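Local coordinates for pyruvate kinase (Pseudomonas aeruginosa, PDB 6QXL), which catalyses the last step of glycolysis, the transfer of a phosphoryl group from phosphoenolpyruvate to ADP that yields pyruvate and ATP, at the interface of chains A and B. Residues are numbered along the deposited sequence; one frame, centred on the assembly and turned at random. Chains: chain A/B, Pyruvate kinase.

The interface of chains A and B. Residues chain A 366, 369-370, 473; chain B 362-363, 365-366, 369-370, 473.
Helix 359-373 of chain A packs against the same helix of chain B, and beside them strand 470-477 of A pairs antiparallel with strand 472-477 of B, all in the C-terminal alpha/beta domains of this homotetramer. At the two-fold axis A:Tyr369 and B:Tyr369 lie face to face, centroids 4.6 Å apart and planes within 2° of parallel. Each CG is anti to its backbone N (chi1 171°), which carries the ring toward the axis; the two-fold then points the rings antiparallel, CG over CG. A flat aromatic group suits the axis because it can stack on its own copy; A:Tyr369 CE2 sits by the carbonyl of B:Leu365, and its phenol OH lies 4.0 Å from B:Leu365 CB. Alanine at 366 is small enough for the helices to approach closely: A:Ala366 CB meets B:Thr370 OG1 at 3.3 Å. That hydroxyl is not lost in an apolar seam, since B:Thr370 OG1 donates to B:Ala366 O, one turn back in its own helix, at 2.8 Å. On the strand side A:Met473 and B:Met473 exchange a reciprocal pair of backbone hydrogen bonds, N to O. Their flexible, unbranched side chains extend toward the helices and then bend at chi3 (94° in A:Met473), fitting the thioether ends between strand and helix. The methyl A:Met473 CE ends up 3.8 Å from B:Ile363 CD1 and 3.9 Å from B:Ala366 CB.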
# COMPACT_ATOMS: atom_id res chain seq x y z
N ALA A 366 6.55 3.82 -20.65
CA ALA A 366 5.95 2.56 -21.05
C ALA A 366 7.00 1.48 -21.26
O ALA A 366 6.74 0.30 -21.00
CB ALA A 366 5.12 2.75 -22.31
N TYR A 369 8.21 0.31 -17.75
CA TYR A 369 7.17 -0.61 -17.29
C TYR A 369 7.29 -1.97 -17.96
O TYR A 369 7.30 -3.00 -17.29
CB TYR A 369 5.80 -0.03 -17.54
CG TYR A 369 4.64 -0.97 -17.31
CD1 TYR A 369 4.14 -1.17 -16.02
CD2 TYR A 369 4.03 -1.63 -18.37
CE1 TYR A 369 3.06 -2.01 -15.81
CE2 TYR A 369 2.92 -2.43 -18.15
CZ TYR A 369 2.44 -2.61 -16.88
OH TYR A 369 1.35 -3.41 -16.68
N THR A 370 7.39 -1.98 -19.28
CA THR A 370 7.45 -3.24 -19.99
C THR A 370 8.68 -4.05 -19.60
O THR A 370 8.59 -5.24 -19.32
CB THR A 370 7.42 -3.01 -21.50
OG1 THR A 370 6.22 -2.30 -21.83
CG2 THR A 370 7.44 -4.31 -22.25
N MET A 473 7.31 2.03 -29.67
CA MET A 473 7.98 1.06 -28.84
C MET A 473 7.78 -0.28 -29.48
O MET A 473 6.64 -0.65 -29.75
CB MET A 473 7.37 1.04 -27.42
CG MET A 473 8.05 0.08 -26.44
SD MET A 473 7.20 -0.11 -24.87
CE MET A 473 6.21 -1.56 -25.24
N SER B 362 2.64 -8.32 -23.49
CA SER B 362 3.36 -7.13 -23.02
C SER B 362 2.94 -5.83 -23.70
O SER B 362 2.84 -4.81 -23.03
CB SER B 362 4.87 -7.31 -23.17
OG SER B 362 5.31 -8.21 -22.16
N ILE B 363 2.69 -5.88 -25.00
CA ILE B 363 2.27 -4.69 -25.71
C ILE B 363 0.86 -4.29 -25.28
O ILE B 363 0.55 -3.10 -25.15
CB ILE B 363 2.30 -4.89 -27.24
CG1 ILE B 363 3.73 -5.18 -27.73
CG2 ILE B 363 1.75 -3.66 -27.96
CD1 ILE B 363 4.62 -3.94 -27.74
N LEU B 365 -0.54 -4.89 -22.30
CA LEU B 365 -0.42 -4.32 -20.96
C LEU B 365 0.22 -2.94 -21.00
O LEU B 365 -0.24 -2.02 -20.32
CB LEU B 365 0.34 -5.25 -20.04
CG LEU B 365 -0.45 -6.56 -19.83
CD1 LEU B 365 0.27 -7.59 -19.00
CD2 LEU B 365 -1.84 -6.30 -19.21
N ALA B 366 1.23 -2.78 -21.84
CA ALA B 366 1.92 -1.51 -21.95
C ALA B 366 1.01 -0.41 -22.47
O ALA B 366 1.15 0.76 -22.08
CB ALA B 366 3.15 -1.64 -22.82
N TYR B 369 -1.41 0.61 -19.59
CA TYR B 369 -0.62 1.50 -18.74
C TYR B 369 -0.50 2.89 -19.35
O TYR B 369 -0.78 3.89 -18.69
CB TYR B 369 0.76 0.91 -18.50
CG TYR B 369 1.73 1.84 -17.81
CD1 TYR B 369 1.72 1.99 -16.43
CD2 TYR B 369 2.68 2.55 -18.55
CE1 TYR B 369 2.63 2.81 -15.80
CE2 TYR B 369 3.59 3.38 -17.92
CZ TYR B 369 3.58 3.50 -16.55
OH TYR B 369 4.50 4.31 -15.94
N THR B 370 -0.12 2.96 -20.61
CA THR B 370 0.07 4.25 -21.23
C THR B 370 -1.23 5.05 -21.29
O THR B 370 -1.26 6.23 -20.94
CB THR B 370 0.67 4.09 -22.64
OG1 THR B 370 1.91 3.40 -22.53
CG2 THR B 370 0.91 5.44 -23.28
N MET B 473 3.79 -0.60 -30.42
CA MET B 473 2.84 0.34 -29.84
C MET B 473 3.28 1.70 -30.32
O MET B 473 4.43 2.06 -30.13
CB MET B 473 2.90 0.29 -28.32
CG MET B 473 1.92 1.22 -27.61
SD MET B 473 2.09 1.39 -25.82
CE MET B 473 3.43 2.53 -25.56